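Local coordinates for protein acyl-coenzyme A oxidase 1 (PDB 5Y9D) that oxidises acyl-CoAs with its FAD cofactor, passing the electrons to oxygen to give (2E)-enoyl-CoA and hydrogen peroxide in peroxisomal fatty acid beta-oxidation, at residues H321-Y333 with I431-G443. Residues are numbered along the deposited sequence; the frame is centred on the assembly and turned at random.
Sequences HVSKRFLTIALRY and IIDECRQACGGHG. With FAD (flavin-adenine dinucleotide), chain D.
His442 ND1 donates a hydrogen bond to Tyr333 OH, 3.0 Å long and nearly straight at 164°, with the hydroxyl lying in the imidazole plane. It closes one end of a near-parallel helix pair, 306-334 beside 400-437, in the alpha-helical C-alpha1 domain of the acyl-CoA oxidase fold; the local axes cross at 17° and approach to 8.9 Å. Tyr333 has CG anti to the backbone N (chi1 -174°), which carries the ring alongside Cys439 to His442. On the way it passes Cys439 SG, 3.9 Å from Tyr333 CD2 in an oblique sulfur-aromatic contact. Segment 431-443 also contributes to the FAD pocket: Gln437 O, at the start of the type I turn Gln437-Gly440, accepts from the ribose O3B at 2.8 Å, and Gly441 N gives a weak bond to phosphate O1P. Trp205 of the second subunit meets the His442 ring edge-to-face in the 3-10 segment that follows, which brings 431-443 to the dimer interface. Back along the helices the contact is buried and mostly apolar. Ala330, with its short side chain, lets the backbones close to 5.3 Å between its CA and that of Cys435. Leu327 crosses Ile431 at about a right angle, while Ile432 CG2 sits over one face of the Phe326 ring. Farthest from the cofactor, Ile432 extends CD1 to within 3.7 Å of Val322 CG1, the same methyl that meets the edge of the Phe326 ring in plane.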
loop_
_atom_site.group_PDB
_atom_site.type_symbol
_atom_site.label_atom_id
_atom_site.label_comp_id
_atom_site.label_asym_id
_atom_site.label_seq_id
_atom_site.Cartn_x
_atom_site.Cartn_y
_atom_site.Cartn_z
ATOM N N HIS A 321 1.220 17.312 -3.127
ATOM C CA HIS A 321 2.039 17.699 -1.974
ATOM C C HIS A 321 2.653 16.532 -1.183
ATOM O O HIS A 321 3.838 16.550 -0.849
ATOM C CB HIS A 321 1.249 18.610 -1.077
ATOM C CG HIS A 321 1.107 19.980 -1.633
ATOM N ND1 HIS A 321 -0.086 20.477 -2.092
ATOM C CD2 HIS A 321 2.022 20.948 -1.841
ATOM C CE1 HIS A 321 0.084 21.710 -2.521
ATOM N NE2 HIS A 321 1.351 22.027 -2.354
ATOM N N VAL A 322 1.881 15.495 -0.925
ATOM C CA VAL A 322 2.430 14.344 -0.236
ATOM C C VAL A 322 3.390 13.520 -1.134
ATOM O O VAL A 322 4.359 12.957 -0.663
ATOM C CB VAL A 322 1.276 13.479 0.295
ATOM C CG1 VAL A 322 1.772 12.102 0.774
ATOM C CG2 VAL A 322 0.542 14.246 1.394
ATOM N N SER A 323 3.109 13.444 -2.425
ATOM C CA SER A 323 4.006 12.772 -3.366
ATOM C C SER A 323 5.327 13.454 -3.403
ATOM O O SER A 323 6.349 12.813 -3.394
ATOM C CB SER A 323 3.423 12.753 -4.768
ATOM O OG SER A 323 2.437 11.736 -4.826
ATOM N N LYS A 324 5.310 14.773 -3.395
ATOM C CA LYS A 324 6.542 15.475 -3.555
ATOM C C LYS A 324 7.383 15.325 -2.300
ATOM O O LYS A 324 8.601 15.457 -2.372
ATOM C CB LYS A 324 6.320 16.924 -3.916
ATOM C CG LYS A 324 6.203 17.869 -2.737
ATOM C CD LYS A 324 5.599 19.194 -3.205
ATOM C CE LYS A 324 5.425 20.108 -2.030
ATOM N NZ LYS A 324 5.052 21.444 -2.493
ATOM N N ARG A 325 6.745 15.043 -1.166
ATOM C CA ARG A 325 7.481 14.887 0.056
ATOM C C ARG A 325 8.227 13.565 0.019
ATOM O O ARG A 325 9.413 13.495 0.307
ATOM C CB ARG A 325 6.539 14.912 1.256
ATOM C CG ARG A 325 7.237 14.677 2.592
ATOM C CD ARG A 325 6.263 14.633 3.768
ATOM N NE ARG A 325 6.909 14.033 4.926
ATOM C CZ ARG A 325 6.300 13.311 5.856
ATOM N NH1 ARG A 325 4.990 13.089 5.820
ATOM N NH2 ARG A 325 7.046 12.758 6.801
ATOM N N PHE A 326 7.530 12.508 -0.364
ATOM C CA PHE A 326 8.135 11.180 -0.309
ATOM C C PHE A 326 9.073 10.941 -1.487
ATOM O O PHE A 326 10.048 10.253 -1.340
ATOM C CB PHE A 326 7.069 10.096 -0.112
ATOM C CG PHE A 326 6.450 10.122 1.270
ATOM C CD1 PHE A 326 7.167 9.671 2.371
ATOM C CD2 PHE A 326 5.172 10.626 1.475
ATOM C CE1 PHE A 326 6.621 9.687 3.648
ATOM C CE2 PHE A 326 4.627 10.670 2.754
ATOM C CZ PHE A 326 5.350 10.185 3.846
ATOM N N LEU A 327 8.840 11.558 -2.635
ATOM C CA LEU A 327 9.820 11.447 -3.721
ATOM C C LEU A 327 11.129 12.152 -3.337
ATOM O O LEU A 327 12.230 11.657 -3.637
ATOM C CB LEU A 327 9.264 12.004 -5.013
ATOM C CG LEU A 327 8.450 10.989 -5.802
ATOM C CD1 LEU A 327 7.376 11.721 -6.567
ATOM C CD2 LEU A 327 9.332 10.177 -6.762
ATOM N N THR A 328 11.015 13.282 -2.631
ATOM C CA THR A 328 12.196 13.939 -2.112
ATOM C C THR A 328 12.933 13.090 -1.059
ATOM O O THR A 328 14.144 13.044 -1.039
ATOM C CB THR A 328 11.871 15.320 -1.575
ATOM O OG1 THR A 328 11.413 16.132 -2.655
ATOM C CG2 THR A 328 13.106 16.003 -0.944
ATOM N N ILE A 329 12.232 12.400 -0.188
ATOM C CA ILE A 329 12.955 11.555 0.739
ATOM C C ILE A 329 13.756 10.506 -0.042
ATOM O O ILE A 329 14.964 10.464 0.011
ATOM C CB ILE A 329 11.993 10.868 1.731
ATOM C CG1 ILE A 329 11.383 11.923 2.632
ATOM C CG2 ILE A 329 12.727 9.780 2.521
ATOM C CD1 ILE A 329 10.172 11.443 3.376
ATOM N N ALA A 330 13.044 9.686 -0.793
ATOM C CA ALA A 330 13.631 8.585 -1.564
ATOM C C ALA A 330 14.801 8.989 -2.485
ATOM O O ALA A 330 15.829 8.321 -2.491
ATOM C CB ALA A 330 12.537 7.908 -2.374
ATOM N N LEU A 331 14.622 10.045 -3.271
ATOM C CA LEU A 331 15.598 10.433 -4.262
ATOM C C LEU A 331 16.827 11.090 -3.650
ATOM O O LEU A 331 17.912 10.956 -4.209
ATOM C CB LEU A 331 14.999 11.394 -5.310
ATOM C CG LEU A 331 14.008 10.797 -6.311
ATOM C CD1 LEU A 331 13.357 11.900 -7.120
ATOM C CD2 LEU A 331 14.680 9.774 -7.221
ATOM N N ARG A 332 16.680 11.837 -2.551
ATOM C CA ARG A 332 17.871 12.320 -1.820
ATOM C C ARG A 332 18.654 11.150 -1.188
ATOM O O ARG A 332 19.880 11.164 -1.147
ATOM C CB ARG A 332 17.519 13.335 -0.750
ATOM C CG ARG A 332 17.293 14.766 -1.250
ATOM C CD ARG A 332 16.697 15.594 -0.120
ATOM N NE ARG A 332 16.459 16.961 -0.559
ATOM C CZ ARG A 332 15.890 17.926 0.160
ATOM N NH1 ARG A 332 15.485 17.709 1.407
ATOM N NH2 ARG A 332 15.735 19.117 -0.385
ATOM N N TYR A 333 17.929 10.164 -0.681
ATOM C CA TYR A 333 18.538 8.967 -0.184
ATOM C C TYR A 333 19.224 8.187 -1.300
ATOM O O TYR A 333 20.268 7.610 -1.040
ATOM C CB TYR A 333 17.515 8.087 0.517
ATOM C CG TYR A 333 18.127 6.889 1.182
ATOM C CD1 TYR A 333 19.064 7.040 2.163
ATOM C CD2 TYR A 333 17.744 5.585 0.832
ATOM C CE1 TYR A 333 19.634 5.943 2.783
ATOM C CE2 TYR A 333 18.299 4.484 1.458
ATOM C CZ TYR A 333 19.257 4.674 2.427
ATOM O OH TYR A 333 19.825 3.590 3.079
ATOM N N ILE A 431 3.126 6.096 -5.252
ATOM C CA ILE A 431 4.388 6.807 -5.087
ATOM C C ILE A 431 4.959 6.587 -3.675
ATOM O O ILE A 431 6.123 6.209 -3.497
ATOM C CB ILE A 431 4.194 8.282 -5.426
ATOM C CG1 ILE A 431 4.046 8.430 -6.939
ATOM C CG2 ILE A 431 5.357 9.112 -4.946
ATOM C CD1 ILE A 431 3.539 9.777 -7.403
ATOM N N ILE A 432 4.116 6.774 -2.681
ATOM C CA ILE A 432 4.536 6.632 -1.300
ATOM C C ILE A 432 5.124 5.247 -1.127
ATOM O O ILE A 432 6.175 5.106 -0.469
ATOM C CB ILE A 432 3.351 6.789 -0.313
ATOM C CG1 ILE A 432 2.768 8.205 -0.358
ATOM C CG2 ILE A 432 3.777 6.445 1.098
ATOM C CD1 ILE A 432 1.563 8.408 0.545
ATOM N N ASP A 433 4.416 4.257 -1.709
ATOM C CA ASP A 433 4.773 2.840 -1.637
ATOM C C ASP A 433 6.040 2.465 -2.394
ATOM O O ASP A 433 6.876 1.748 -1.846
ATOM C CB ASP A 433 3.622 1.958 -2.151
ATOM C CG ASP A 433 3.885 0.443 -1.926
ATOM O OD1 ASP A 433 3.701 -0.085 -0.799
ATOM O OD2 ASP A 433 4.268 -0.226 -2.906
ATOM N N GLU A 434 6.167 2.904 -3.649
ATOM C CA GLU A 434 7.429 2.753 -4.382
ATOM C C GLU A 434 8.620 3.478 -3.743
ATOM O O GLU A 434 9.719 2.922 -3.741
ATOM C CB GLU A 434 7.317 3.176 -5.863
ATOM C CG GLU A 434 6.308 2.366 -6.683
ATOM C CD GLU A 434 6.606 0.874 -6.714
ATOM O OE1 GLU A 434 7.803 0.491 -6.733
ATOM O OE2 GLU A 434 5.635 0.082 -6.724
ATOM N N CYS A 435 8.427 4.691 -3.209
ATOM C CA CYS A 435 9.501 5.376 -2.462
ATOM C C CYS A 435 9.905 4.632 -1.192
ATOM O O CYS A 435 11.057 4.635 -0.800
ATOM C CB CYS A 435 9.102 6.801 -2.099
ATOM S SG CYS A 435 8.865 7.920 -3.511
ATOM N N ARG A 436 8.976 3.976 -0.530
ATOM C CA ARG A 436 9.335 3.304 0.677
ATOM C C ARG A 436 10.344 2.176 0.332
ATOM O O ARG A 436 11.441 2.110 0.905
ATOM C CB ARG A 436 8.109 2.752 1.384
ATOM C CG ARG A 436 8.468 2.079 2.697
ATOM C CD ARG A 436 7.342 1.258 3.260
ATOM N NE ARG A 436 6.552 0.610 2.221
ATOM C CZ ARG A 436 6.803 -0.592 1.688
ATOM N NH1 ARG A 436 7.839 -1.335 2.076
ATOM N NH2 ARG A 436 5.988 -1.070 0.747
ATOM N N GLN A 437 9.976 1.320 -0.618
ATOM C CA GLN A 437 10.830 0.203 -1.028
ATOM C C GLN A 437 12.141 0.689 -1.581
ATOM O O GLN A 437 13.176 0.075 -1.333
ATOM C CB GLN A 437 10.134 -0.678 -2.083
ATOM C CG GLN A 437 8.923 -1.414 -1.542
ATOM C CD GLN A 437 8.178 -2.136 -2.624
ATOM O OE1 GLN A 437 8.617 -3.188 -3.091
ATOM N NE2 GLN A 437 7.040 -1.575 -3.037
ATOM N N ALA A 438 12.094 1.789 -2.321
ATOM C CA ALA A 438 13.307 2.405 -2.837
ATOM C C ALA A 438 14.334 2.784 -1.741
ATOM O O ALA A 438 15.484 3.078 -2.054
ATOM C CB ALA A 438 12.956 3.648 -3.655
ATOM N N CYS A 439 13.905 2.851 -0.482
ATOM C CA CYS A 439 14.808 3.116 0.637
ATOM C C CYS A 439 15.157 1.803 1.343
ATOM O O CYS A 439 15.825 1.782 2.368
ATOM C CB CYS A 439 14.180 4.119 1.583
ATOM S SG CYS A 439 13.863 5.725 0.773
ATOM N N GLY A 440 14.710 0.684 0.812
ATOM C CA GLY A 440 15.043 -0.568 1.470
ATOM C C GLY A 440 14.537 -0.649 2.909
ATOM O O GLY A 440 13.510 -0.084 3.283
ATOM N N GLY A 441 15.251 -1.394 3.719
ATOM C CA GLY A 441 14.881 -1.537 5.112
ATOM C C GLY A 441 14.763 -0.207 5.835
ATOM O O GLY A 441 14.005 -0.124 6.785
ATOM N N HIS A 442 15.476 0.841 5.408
ATOM C CA HIS A 442 15.297 2.129 6.121
ATOM C C HIS A 442 13.966 2.826 5.841
ATOM O O HIS A 442 13.604 3.759 6.552
ATOM C CB HIS A 442 16.496 3.068 5.949
ATOM C CG HIS A 442 17.754 2.474 6.462
ATOM N ND1 HIS A 442 18.922 2.480 5.746
ATOM C CD2 HIS A 442 18.002 1.744 7.573
ATOM C CE1 HIS A 442 19.860 1.838 6.421
ATOM N NE2 HIS A 442 19.325 1.374 7.532
ATOM N N GLY A 443 13.223 2.310 4.865
ATOM C CA GLY A 443 11.884 2.770 4.576
ATOM C C GLY A 443 10.854 2.301 5.595
ATOM O O GLY A 443 9.746 2.836 5.664
HETATM P PA FAD D . 19.798 -1.859 0.168
HETATM O O1A FAD D . 20.663 -0.691 0.410
HETATM O O2A FAD D . 20.371 -3.165 -0.155
HETATM O O5B FAD D . 18.826 -1.425 -0.982
HETATM C C5B FAD D . 18.426 -0.080 -1.140
HETATM C C4B FAD D . 17.595 0.065 -2.396
HETATM O O4B FAD D . 18.447 0.125 -3.531
HETATM C C3B FAD D . 16.668 -1.117 -2.581
HETATM O O3B FAD D . 15.392 -0.647 -2.968
HETATM C C2B FAD D . 17.288 -1.921 -3.695
HETATM O O2B FAD D . 16.324 -2.454 -4.590
HETATM C C1B FAD D . 18.177 -0.944 -4.423
HETATM N N9A FAD D . 19.386 -1.674 -4.846
HETATM C C8A FAD D . 20.308 -2.216 -4.056
HETATM N N7A FAD D . 21.259 -2.821 -4.785
HETATM C C5A FAD D . 20.939 -2.682 -6.073
HETATM C C6A FAD D . 21.497 -3.080 -7.384
HETATM N N6A FAD D . 22.636 -3.772 -7.471
HETATM N N1A FAD D . 20.842 -2.732 -8.492
HETATM C C2A FAD D . 19.713 -2.043 -8.430
HETATM N N3A FAD D . 19.157 -1.651 -7.291
HETATM C C4A FAD D . 19.701 -1.928 -6.101
HETATM N N1 FAD D . 18.936 -8.026 9.271
HETATM C C2 FAD D . 19.536 -8.917 10.057
HETATM O O2 FAD D . 20.692 -9.227 9.807
HETATM N N3 FAD D . 18.945 -9.470 11.097
HETATM C C4 FAD D . 17.705 -9.181 11.414
HETATM O O4 FAD D . 17.192 -9.716 12.386
HETATM C C4X FAD D . 16.962 -8.217 10.604
HETATM N N5 FAD D . 15.703 -7.886 10.875
HETATM C C5X FAD D . 15.063 -7.000 10.114
HETATM C C6 FAD D . 13.773 -6.675 10.437
HETATM C C7 FAD D . 13.092 -5.768 9.677
HETATM C C7M FAD D . 11.680 -5.426 10.030
HETATM C C8 FAD D . 13.752 -5.143 8.517
HETATM C C8M FAD D . 12.998 -4.150 7.693
HETATM C C9 FAD D . 15.048 -5.469 8.184
HETATM C C9A FAD D . 15.728 -6.377 8.954
HETATM N N10 FAD D . 17.043 -6.724 8.645
HETATM C C10 FAD D . 17.678 -7.639 9.474
HETATM C "C1'" FAD D . 17.747 -6.125 7.522
HETATM C "C2'" FAD D . 17.128 -6.475 6.193
HETATM O "O2'" FAD D . 17.643 -7.736 5.836
HETATM C "C3'" FAD D . 17.550 -5.453 5.157
HETATM O "O3'" FAD D . 16.591 -4.419 5.159
HETATM C "C4'" FAD D . 17.645 -6.017 3.749
HETATM O "O4'" FAD D . 18.255 -7.301 3.772
HETATM C "C5'" FAD D . 18.508 -5.149 2.865
HETATM O "O5'" FAD D . 18.026 -3.827 2.876
HETATM P P FAD D . 19.018 -2.637 2.772
HETATM O O1P FAD D . 18.603 -1.646 3.752
HETATM O O2P FAD D . 20.377 -3.172 2.802
HETATM O O3P FAD D . 18.747 -2.039 1.345
#